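Long-range contacts in fibrillarin-like rRNA/tRNA 2'-O-methyltransferase (Methanocaldococcus jannaschii, PDB 1G8S), which probably methylates ribose 2'-hydroxyls of rRNA and tRNA with S-adenosyl-L-methionine, at sites selected by a guide RNA in box C/D sRNP particles: residues E48-N53 and T88-A93; I78-A83 and V146-V151; I100-E105 and N123-L128. All blocks are in the same frame, centred on the assembly; numbering follows the deposited sequence.

How the interactions relate
Interactions 2 and 3 lie in one mixed sheet of the Rossmann-like methyltransferase domain, with centres about 10 Å apart. Their strands 77-81 and 100-105 are neighbours, joined by backbone contacts such as Tyr80 N to Tyr102 O at 2.7 Å. Interaction 1 brings the antiparallel N-terminal sheet onto helix 87-95. Its centre is about 16 Å from each of the other two. That helix also packs on the mixed sheet, with Pro89 CG 3.6 Å from Tyr80 CZ. Ala93 O takes a probable hydrogen bond from Asn123 ND2, just before strand 124-128. Interactions 1 and 2 both touch the bound methionine. In interaction 3, the side chain of Glu105 lies about 8 Å from the bound methionine.

Interaction 1. Residues E48-N53 and T88-A93; sequences EYRIWN and TPSHVA. With MET (methionine), chain B.
Arg50 meets Ser90 and His91 where the antiparallel N-terminal sheet docks on helix 87-95 of the Rossmann-like methyltransferase domain. The Arg50 chain bends at chi3 (-59°), and its guanidinium lies flat on the His91 ring with centres 3.8 Å apart. In the guanidinium plane, NH1 donates to Ser90 OG at 3.1 Å. NH2 adds a weak bond to the same oxygen. Salt bridges to Glu39 and Asp94 also hold the guanidinium, and Ser90 OG is further bonded to Thr87 O. Trp52 covers the other face of the imidazole. Its five-membered ring makes an offset stack with His91, centroids 3.7 Å apart and planes at 12°. The histidine ring is thus sandwiched between a cationic group and an indole, which restricts its rotation. Trp52 NE1 is bonded to Ser57 OG, and that hydroxyl also pairs with Thr88 OG1. Thr88 belongs to the predicted S-adenosyl-L-methionine site. Its backbone N donates to OXT of the bound methionine at 3.1 Å, a fairly straight bond (163°). At the stack itself, Trp52 CD1 sits 3.2 Å from His91 ND1.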
loop_
_atom_site.group_PDB
_atom_site.type_symbol
_atom_site.label_atom_id
_atom_site.label_comp_id
_atom_site.label_asym_id
_atom_site.label_seq_id
_atom_site.Cartn_x
_atom_site.Cartn_y
_atom_site.Cartn_z
ATOM N N GLU A 48 -16.794 2.021 -22.498
ATOM C CA GLU A 48 -17.427 3.026 -21.658
ATOM C C GLU A 48 -16.829 3.019 -20.261
ATOM O O GLU A 48 -16.876 2.003 -19.557
ATOM C CB GLU A 48 -18.939 2.788 -21.581
ATOM C CG GLU A 48 -19.639 2.931 -22.925
ATOM C CD GLU A 48 -21.147 2.774 -22.836
ATOM O OE1 GLU A 48 -21.799 2.768 -23.901
ATOM O OE2 GLU A 48 -21.679 2.661 -21.709
ATOM N N TYR A 49 -16.252 4.148 -19.867
ATOM C CA TYR A 49 -15.656 4.267 -18.546
ATOM C C TYR A 49 -16.661 4.926 -17.619
ATOM O O TYR A 49 -17.064 6.070 -17.827
ATOM C CB TYR A 49 -14.364 5.091 -18.595
ATOM C CG TYR A 49 -13.268 4.436 -19.404
ATOM C CD1 TYR A 49 -13.221 4.574 -20.793
ATOM C CD2 TYR A 49 -12.291 3.656 -18.789
ATOM C CE1 TYR A 49 -12.227 3.953 -21.546
ATOM C CE2 TYR A 49 -11.291 3.024 -19.533
ATOM C CZ TYR A 49 -11.268 3.180 -20.917
ATOM O OH TYR A 49 -10.297 2.553 -21.665
ATOM N N ARG A 50 -17.085 4.187 -16.598
ATOM C CA ARG A 50 -18.052 4.713 -15.651
ATOM C C ARG A 50 -17.352 5.417 -14.503
ATOM O O ARG A 50 -16.605 4.791 -13.759
ATOM C CB ARG A 50 -18.922 3.577 -15.090
ATOM C CG ARG A 50 -19.967 3.007 -16.044
ATOM C CD ARG A 50 -21.084 2.325 -15.223
ATOM N NE ARG A 50 -20.515 1.267 -14.416
ATOM C CZ ARG A 50 -20.875 0.958 -13.173
ATOM N NH1 ARG A 50 -21.841 1.625 -12.535
ATOM N NH2 ARG A 50 -20.227 -0.016 -12.560
ATOM N N ILE A 51 -17.590 6.718 -14.362
ATOM C CA ILE A 51 -16.981 7.477 -13.282
ATOM C C ILE A 51 -17.523 6.915 -11.964
ATOM O O ILE A 51 -18.732 6.878 -11.736
ATOM C CB ILE A 51 -17.301 8.979 -13.405
ATOM C CG1 ILE A 51 -16.777 9.507 -14.750
ATOM C CG2 ILE A 51 -16.653 9.750 -12.263
ATOM C CD1 ILE A 51 -15.274 9.348 -14.935
ATOM N N TRP A 52 -16.595 6.482 -11.120
ATOM C CA TRP A 52 -16.878 5.848 -9.827
ATOM C C TRP A 52 -16.883 6.907 -8.717
ATOM O O TRP A 52 -15.834 7.325 -8.215
ATOM C CB TRP A 52 -15.794 4.799 -9.620
ATOM C CG TRP A 52 -16.037 3.757 -8.596
ATOM C CD1 TRP A 52 -17.104 3.647 -7.745
ATOM C CD2 TRP A 52 -15.152 2.681 -8.284
ATOM N NE1 TRP A 52 -16.928 2.561 -6.914
ATOM C CE2 TRP A 52 -15.738 1.950 -7.225
ATOM C CE3 TRP A 52 -13.915 2.261 -8.798
ATOM C CZ2 TRP A 52 -15.126 0.821 -6.669
ATOM C CZ3 TRP A 52 -13.306 1.142 -8.246
ATOM C CH2 TRP A 52 -13.916 0.430 -7.187
ATOM N N ASN A 53 -18.088 7.327 -8.342
ATOM C CA ASN A 53 -18.307 8.381 -7.354
ATOM C C ASN A 53 -18.004 8.009 -5.901
ATOM O O ASN A 53 -18.703 7.189 -5.304
ATOM C CB ASN A 53 -19.755 8.864 -7.478
ATOM C CG ASN A 53 -19.983 10.229 -6.857
ATOM O OD1 ASN A 53 -20.983 10.887 -7.143
ATOM N ND2 ASN A 53 -19.064 10.662 -6.003
ATOM N N THR A 88 -21.600 -0.000 -5.543
ATOM C CA THR A 88 -20.281 -0.618 -5.486
ATOM C C THR A 88 -20.227 -1.984 -6.166
ATOM O O THR A 88 -19.244 -2.312 -6.829
ATOM C CB THR A 88 -19.762 -0.702 -4.031
ATOM O OG1 THR A 88 -19.682 0.620 -3.486
ATOM C CG2 THR A 88 -18.387 -1.347 -3.982
ATOM N N PRO A 89 -21.278 -2.818 -6.016
ATOM C CA PRO A 89 -21.201 -4.118 -6.692
ATOM C C PRO A 89 -21.070 -3.982 -8.223
ATOM O O PRO A 89 -20.419 -4.805 -8.858
ATOM C CB PRO A 89 -22.511 -4.797 -6.286
ATOM C CG PRO A 89 -22.721 -4.267 -4.890
ATOM C CD PRO A 89 -22.389 -2.790 -5.044
ATOM N N SER A 90 -21.687 -2.954 -8.803
ATOM C CA SER A 90 -21.612 -2.772 -10.254
ATOM C C SER A 90 -20.159 -2.517 -10.664
ATOM O O SER A 90 -19.671 -3.107 -11.629
ATOM C CB SER A 90 -22.524 -1.625 -10.723
ATOM O OG SER A 90 -22.124 -0.363 -10.224
ATOM N N HIS A 91 -19.467 -1.675 -9.904
ATOM C CA HIS A 91 -18.062 -1.379 -10.203
ATOM C C HIS A 91 -17.142 -2.564 -9.935
ATOM O O HIS A 91 -16.212 -2.832 -10.711
ATOM C CB HIS A 91 -17.603 -0.142 -9.426
ATOM C CG HIS A 91 -18.091 1.142 -10.022
ATOM N ND1 HIS A 91 -19.135 1.872 -9.497
ATOM C CD2 HIS A 91 -17.688 1.809 -11.132
ATOM C CE1 HIS A 91 -19.355 2.932 -10.256
ATOM N NE2 HIS A 91 -18.489 2.916 -11.254
ATOM N N VAL A 92 -17.387 -3.286 -8.844
ATOM C CA VAL A 92 -16.575 -4.448 -8.538
ATOM C C VAL A 92 -16.730 -5.490 -9.647
ATOM O O VAL A 92 -15.765 -6.167 -10.010
ATOM C CB VAL A 92 -16.968 -5.057 -7.160
ATOM C CG1 VAL A 92 -16.238 -6.367 -6.948
ATOM C CG2 VAL A 92 -16.636 -4.066 -6.042
ATOM N N ALA A 93 -17.939 -5.609 -10.197
ATOM C CA ALA A 93 -18.195 -6.559 -11.273
ATOM C C ALA A 93 -17.431 -6.137 -12.535
ATOM O O ALA A 93 -16.930 -6.989 -13.273
ATOM C CB ALA A 93 -19.689 -6.644 -11.562
HETATM N N MET B . -22.966 1.065 0.251
HETATM C CA MET B . -23.714 1.118 -1.035
HETATM C C MET B . -22.845 0.578 -2.159
HETATM O O MET B . -21.627 0.837 -2.114
HETATM C CB MET B . -24.117 2.556 -1.350
HETATM C CG MET B . -25.141 2.663 -2.454
HETATM S SD MET B . -26.540 1.609 -2.070
HETATM C CE MET B . -27.102 2.356 -0.531
HETATM O OXT MET B . -23.387 -0.087 -3.065
#

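Interaction 2. Residues I78-A83 and V146-V151; sequences ILYLGA and VIYEDV. With MET (methionine), chain B.
Tyr80 and Tyr148 both turn CG anti to the backbone N, with chi1 of -169° and 178°. These torsions lay the two rings side by side, pointing the same way from paired positions on neighbouring parallel strands. The ring planes are 27° apart but slid past each other, and they barely overlap. The touch is tight: Tyr80 CE1 is 3.2 Å from Tyr148 CD2. On the other face of the sheet, Leu79 CB packs on Ile147 CG1 at 4.0 Å. Leu81 CD1 reaches across to Ile147 CG2 on that face. Four backbone bonds join the strands. Leu79 and Leu81 each use both N and O, to Val146, Tyr148 and Asp150. The last runs from Asp150 N to Leu81 O at 2.8 Å.

Beyond the strands, the backbone angles at Gly82 call for glycine, and a CB would also strike Asp150 O. The C-terminal ends of the two strands form part of the methionine site, as is usual in Rossmann-like methyltransferases. Tyr80 OH donates to a water at 2.8 Å. This water donates to Asp150 OD2 and to Ala83 O, and accepts from the methionine N at 3.1 Å. A phenylalanine in place of Tyr80 would probably keep the ring packing but leave this water without one of its donors and less firmly placed. Asp150 OD2 also lies 3.0 Å from the methionine N and forms a salt bridge with Lys58. Asp150 belongs to the predicted S-adenosyl-L-methionine site. The Asp150 carboxylate and the water thus lie next to the amino group of the ligand, and the Ala83 carbonyl is linked to it through that water. These surroundings are likely to suit a positively charged amino group.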
loop_
_atom_site.group_PDB
_atom_site.type_symbol
_atom_site.label_atom_id
_atom_site.label_comp_id
_atom_site.label_asym_id
_atom_site.label_seq_id
_atom_site.Cartn_x
_atom_site.Cartn_y
_atom_site.Cartn_z
ATOM N N ILE A 78 -15.123 -12.757 -5.468
ATOM C CA ILE A 78 -15.373 -11.869 -4.346
ATOM C C ILE A 78 -16.675 -12.175 -3.626
ATOM O O ILE A 78 -17.694 -12.446 -4.264
ATOM C CB ILE A 78 -15.450 -10.394 -4.819
ATOM C CG1 ILE A 78 -14.190 -10.030 -5.607
ATOM C CG2 ILE A 78 -15.653 -9.459 -3.642
ATOM C CD1 ILE A 78 -14.396 -10.123 -7.095
ATOM N N LEU A 79 -16.615 -12.142 -2.296
ATOM C CA LEU A 79 -17.800 -12.328 -1.456
ATOM C C LEU A 79 -18.127 -10.918 -0.965
ATOM O O LEU A 79 -17.351 -10.312 -0.216
ATOM C CB LEU A 79 -17.484 -13.249 -0.277
ATOM C CG LEU A 79 -18.643 -13.406 0.715
ATOM C CD1 LEU A 79 -19.853 -14.018 0.012
ATOM C CD2 LEU A 79 -18.183 -14.271 1.870
ATOM N N TYR A 80 -19.262 -10.392 -1.412
ATOM C CA TYR A 80 -19.701 -9.047 -1.063
ATOM C C TYR A 80 -20.768 -9.094 0.030
ATOM O O TYR A 80 -21.848 -9.653 -0.180
ATOM C CB TYR A 80 -20.273 -8.352 -2.313
ATOM C CG TYR A 80 -20.529 -6.882 -2.141
ATOM C CD1 TYR A 80 -19.643 -5.933 -2.673
ATOM C CD2 TYR A 80 -21.633 -6.414 -1.420
ATOM C CE1 TYR A 80 -19.851 -4.573 -2.489
ATOM C CE2 TYR A 80 -21.843 -5.045 -1.229
ATOM C CZ TYR A 80 -20.942 -4.131 -1.768
ATOM O OH TYR A 80 -21.124 -2.782 -1.572
ATOM N N LEU A 81 -20.465 -8.490 1.176
ATOM C CA LEU A 81 -21.385 -8.461 2.312
ATOM C C LEU A 81 -21.823 -7.040 2.639
ATOM O O LEU A 81 -20.993 -6.170 2.895
ATOM C CB LEU A 81 -20.712 -9.067 3.549
ATOM C CG LEU A 81 -20.048 -10.433 3.387
ATOM C CD1 LEU A 81 -19.341 -10.825 4.695
ATOM C CD2 LEU A 81 -21.105 -11.466 2.978
ATOM N N GLY A 82 -23.130 -6.800 2.646
ATOM C CA GLY A 82 -23.615 -5.477 2.984
ATOM C C GLY A 82 -24.723 -4.953 2.096
ATOM O O GLY A 82 -24.756 -5.234 0.896
ATOM N N ALA A 83 -25.626 -4.182 2.697
ATOM C CA ALA A 83 -26.753 -3.599 1.986
ATOM C C ALA A 83 -26.236 -2.761 0.830
ATOM O O ALA A 83 -25.275 -2.004 0.981
ATOM C CB ALA A 83 -27.579 -2.727 2.932
ATOM N N VAL A 146 -11.273 -12.610 -2.210
ATOM C CA VAL A 146 -11.511 -11.397 -1.448
ATOM C C VAL A 146 -12.911 -11.333 -0.864
ATOM O O VAL A 146 -13.876 -11.773 -1.491
ATOM C CB VAL A 146 -11.349 -10.136 -2.348
ATOM C CG1 VAL A 146 -11.599 -8.883 -1.543
ATOM C CG2 VAL A 146 -9.952 -10.104 -2.983
ATOM N N ILE A 147 -13.002 -10.795 0.343
ATOM C CA ILE A 147 -14.290 -10.570 0.980
ATOM C C ILE A 147 -14.332 -9.061 1.159
ATOM O O ILE A 147 -13.379 -8.464 1.688
ATOM C CB ILE A 147 -14.409 -11.229 2.375
ATOM C CG1 ILE A 147 -14.436 -12.754 2.240
ATOM C CG2 ILE A 147 -15.690 -10.726 3.068
ATOM C CD1 ILE A 147 -14.379 -13.492 3.575
ATOM N N TYR A 148 -15.409 -8.445 0.687
ATOM C CA TYR A 148 -15.608 -7.012 0.812
ATOM C C TYR A 148 -16.821 -6.871 1.717
ATOM O O TYR A 148 -17.890 -7.376 1.377
ATOM C CB TYR A 148 -15.932 -6.376 -0.543
ATOM C CG TYR A 148 -16.190 -4.892 -0.448
ATOM C CD1 TYR A 148 -15.132 -3.978 -0.455
ATOM C CD2 TYR A 148 -17.482 -4.396 -0.275
ATOM C CE1 TYR A 148 -15.354 -2.615 -0.284
ATOM C CE2 TYR A 148 -17.722 -3.031 -0.105
ATOM C CZ TYR A 148 -16.649 -2.144 -0.108
ATOM O OH TYR A 148 -16.870 -0.807 0.083
ATOM N N GLU A 149 -16.664 -6.173 2.836
ATOM C CA GLU A 149 -17.771 -5.997 3.775
ATOM C C GLU A 149 -18.102 -4.546 4.112
ATOM O O GLU A 149 -17.224 -3.746 4.448
ATOM C CB GLU A 149 -17.463 -6.761 5.061
ATOM C CG GLU A 149 -18.516 -6.572 6.144
ATOM C CD GLU A 149 -18.276 -7.450 7.353
ATOM O OE1 GLU A 149 -18.774 -7.089 8.447
ATOM O OE2 GLU A 149 -17.613 -8.497 7.210
ATOM N N ASP A 150 -19.388 -4.218 4.033
ATOM C CA ASP A 150 -19.896 -2.886 4.341
ATOM C C ASP A 150 -21.173 -3.124 5.146
ATOM O O ASP A 150 -22.281 -3.009 4.623
ATOM C CB ASP A 150 -20.224 -2.133 3.049
ATOM C CG ASP A 150 -20.750 -0.732 3.297
ATOM O OD1 ASP A 150 -20.694 -0.246 4.444
ATOM O OD2 ASP A 150 -21.219 -0.102 2.327
ATOM N N VAL A 151 -20.985 -3.471 6.415
ATOM C CA VAL A 151 -22.092 -3.779 7.327
ATOM C C VAL A 151 -21.949 -2.938 8.590
ATOM O O VAL A 151 -21.058 -3.176 9.412
ATOM C CB VAL A 151 -22.069 -5.277 7.705
ATOM C CG1 VAL A 151 -23.157 -5.578 8.734
ATOM C CG2 VAL A 151 -22.251 -6.132 6.461
HETATM N N MET B . -22.966 1.065 0.251
HETATM C CA MET B . -23.714 1.118 -1.035
HETATM C C MET B . -22.845 0.578 -2.159
HETATM O O MET B . -21.627 0.837 -2.114
HETATM C CB MET B . -24.117 2.556 -1.350
HETATM C CG MET B . -25.141 2.663 -2.454
HETATM S SD MET B . -26.540 1.609 -2.070
HETATM C CE MET B . -27.102 2.356 -0.531
HETATM O OXT MET B . -23.387 -0.087 -3.065
HETATM O O HOH W 1 -22.645 -1.984 0.591
HETATM O O HOH W 2 -24.435 -0.949 3.790
#

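Interaction 3. Residues I100-E105 and N123-L128; sequences IVYAIE and NIIPIL
Ile104 and Ile127 lie side by side across two parallel strands, with Ile104 CD1 3.6 Å from Ile127 CB. Tyr102 shares this face. Its CD2 lies 3.8 Å from Ile125 CB and 4.0 Å from Ile127 CD1. Ile100 CG2 sits over the centre of the Tyr102 ring and also meets Ile125 CG1 at 3.8 Å. The other face is lined by Val101, Ala103 and Ile124, in looser contact.

Five backbone bonds hold the pair together. They start with Val101 N to Asn123 O at 2.8 Å and end with Glu105 N to Ile127 O at 3.1 Å. They are not all alike: Ala103 N approaches Ile125 O from above the carbonyl plane, 36° out of it. Pro126 has no N-H to give, but its N faces away from strand 100-105, and the pairing loses nothing.

Further out, helix 108-117 links the strands as a beta-alpha-beta crossover. Its Leu114 covers Ala103, and its Met111 touches Glu105 and Pro126. Asn123 ND2 bonds to Ala96 O and Ala93 O, which ties the start of strand 124-128 to the end of helix 87-95. Strand 77-81 flanks strand 100-105 on its other side, where Leu79 packs on Tyr102 and Ile104.

Glu105 is predicted to bind S-adenosyl-L-methionine, consistent with Rossmann-like methyltransferases, in which an acidic residue here commonly grips the ribose hydroxyls of the cofactor. Apolar packing and the bond from Glu105 N to Ile127 O thus place the strand end that carries this carboxylate.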
loop_
_atom_site.group_PDB
_atom_site.type_symbol
_atom_site.label_atom_id
_atom_site.label_comp_id
_atom_site.label_asym_id
_atom_site.label_seq_id
_atom_site.Cartn_x
_atom_site.Cartn_y
_atom_site.Cartn_z
ATOM N N ILE A 100 -16.023 -13.609 -10.296
ATOM C CA ILE A 100 -17.380 -13.740 -9.771
ATOM C C ILE A 100 -17.584 -12.886 -8.523
ATOM O O ILE A 100 -16.671 -12.712 -7.720
ATOM C CB ILE A 100 -17.688 -15.212 -9.387
ATOM C CG1 ILE A 100 -17.522 -16.127 -10.601
ATOM C CG2 ILE A 100 -19.112 -15.319 -8.847
ATOM C CD1 ILE A 100 -18.570 -15.911 -11.687
ATOM N N VAL A 101 -18.787 -12.351 -8.370
ATOM C CA VAL A 101 -19.116 -11.556 -7.203
ATOM C C VAL A 101 -20.361 -12.154 -6.548
ATOM O O VAL A 101 -21.447 -12.136 -7.129
ATOM C CB VAL A 101 -19.403 -10.090 -7.569
ATOM C CG1 VAL A 101 -19.608 -9.271 -6.315
ATOM C CG2 VAL A 101 -18.240 -9.518 -8.400
ATOM N N TYR A 102 -20.190 -12.718 -5.360
ATOM C CA TYR A 102 -21.324 -13.277 -4.632
ATOM C C TYR A 102 -21.838 -12.149 -3.755
ATOM O O TYR A 102 -21.099 -11.621 -2.911
ATOM C CB TYR A 102 -20.887 -14.456 -3.760
ATOM C CG TYR A 102 -20.311 -15.629 -4.523
ATOM C CD1 TYR A 102 -18.936 -15.868 -4.535
ATOM C CD2 TYR A 102 -21.141 -16.521 -5.208
ATOM C CE1 TYR A 102 -18.403 -16.964 -5.200
ATOM C CE2 TYR A 102 -20.616 -17.621 -5.880
ATOM C CZ TYR A 102 -19.246 -17.837 -5.868
ATOM O OH TYR A 102 -18.718 -18.928 -6.513
ATOM N N ALA A 103 -23.095 -11.770 -3.954
ATOM C CA ALA A 103 -23.693 -10.685 -3.194
ATOM C C ALA A 103 -24.711 -11.218 -2.188
ATOM O O ALA A 103 -25.771 -11.705 -2.581
ATOM C CB ALA A 103 -24.369 -9.701 -4.148
ATOM N N ILE A 104 -24.380 -11.119 -0.904
ATOM C CA ILE A 104 -25.267 -11.580 0.166
ATOM C C ILE A 104 -26.171 -10.453 0.663
ATOM O O ILE A 104 -25.690 -9.402 1.093
ATOM C CB ILE A 104 -24.456 -12.111 1.372
ATOM C CG1 ILE A 104 -23.348 -13.058 0.891
ATOM C CG2 ILE A 104 -25.407 -12.807 2.373
ATOM C CD1 ILE A 104 -23.820 -14.237 0.083
ATOM N N GLU A 105 -27.484 -10.667 0.593
ATOM C CA GLU A 105 -28.451 -9.681 1.074
ATOM C C GLU A 105 -29.535 -10.416 1.860
ATOM O O GLU A 105 -29.994 -11.473 1.437
ATOM C CB GLU A 105 -29.093 -8.920 -0.084
ATOM C CG GLU A 105 -28.122 -8.088 -0.926
ATOM C CD GLU A 105 -27.280 -7.122 -0.109
ATOM O OE1 GLU A 105 -27.706 -6.720 0.999
ATOM O OE2 GLU A 105 -26.176 -6.745 -0.583
ATOM N N ASN A 123 -21.825 -11.754 -13.882
ATOM C CA ASN A 123 -20.820 -12.303 -12.988
ATOM C C ASN A 123 -21.174 -12.012 -11.530
ATOM O O ASN A 123 -20.411 -12.321 -10.619
ATOM C CB ASN A 123 -19.420 -11.782 -13.348
ATOM C CG ASN A 123 -19.322 -10.281 -13.305
ATOM O OD1 ASN A 123 -20.310 -9.574 -13.496
ATOM N ND2 ASN A 123 -18.109 -9.776 -13.071
ATOM N N ILE A 124 -22.343 -11.413 -11.317
ATOM C CA ILE A 124 -22.811 -11.147 -9.959
ATOM C C ILE A 124 -23.821 -12.252 -9.630
ATOM O O ILE A 124 -24.787 -12.457 -10.368
ATOM C CB ILE A 124 -23.513 -9.779 -9.837
ATOM C CG1 ILE A 124 -22.526 -8.651 -10.152
ATOM C CG2 ILE A 124 -24.064 -9.605 -8.425
ATOM C CD1 ILE A 124 -23.104 -7.257 -9.993
ATOM N N ILE A 125 -23.584 -12.971 -8.536
ATOM C CA ILE A 125 -24.471 -14.056 -8.118
ATOM C C ILE A 125 -25.180 -13.622 -6.840
ATOM O O ILE A 125 -24.568 -13.568 -5.773
ATOM C CB ILE A 125 -23.680 -15.352 -7.831
ATOM C CG1 ILE A 125 -22.856 -15.757 -9.062
ATOM C CG2 ILE A 125 -24.640 -16.472 -7.434
ATOM C CD1 ILE A 125 -23.666 -15.949 -10.328
ATOM N N PRO A 126 -26.483 -13.306 -6.933
ATOM C CA PRO A 126 -27.271 -12.871 -5.776
ATOM C C PRO A 126 -27.596 -14.042 -4.866
ATOM O O PRO A 126 -27.976 -15.113 -5.338
ATOM C CB PRO A 126 -28.520 -12.291 -6.419
ATOM C CG PRO A 126 -28.737 -13.236 -7.564
ATOM C CD PRO A 126 -27.337 -13.417 -8.132
ATOM N N ILE A 127 -27.436 -13.839 -3.566
ATOM C CA ILE A 127 -27.727 -14.898 -2.604
ATOM C C ILE A 127 -28.479 -14.298 -1.435
ATOM O O ILE A 127 -27.943 -13.470 -0.702
ATOM C CB ILE A 127 -26.430 -15.570 -2.089
ATOM C CG1 ILE A 127 -25.707 -16.257 -3.252
ATOM C CG2 ILE A 127 -26.767 -16.600 -1.004
ATOM C CD1 ILE A 127 -24.386 -16.901 -2.877
ATOM N N LEU A 128 -29.740 -14.692 -1.273
ATOM C CA LEU A 128 -30.530 -14.173 -0.168
ATOM C C LEU A 128 -30.023 -14.892 1.077
ATOM O O LEU A 128 -30.095 -16.118 1.170
ATOM C CB LEU A 128 -32.016 -14.468 -0.401
ATOM C CG LEU A 128 -33.021 -13.675 0.434
ATOM C CD1 LEU A 128 -33.047 -12.228 -0.034
ATOM C CD2 LEU A 128 -34.408 -14.299 0.291
#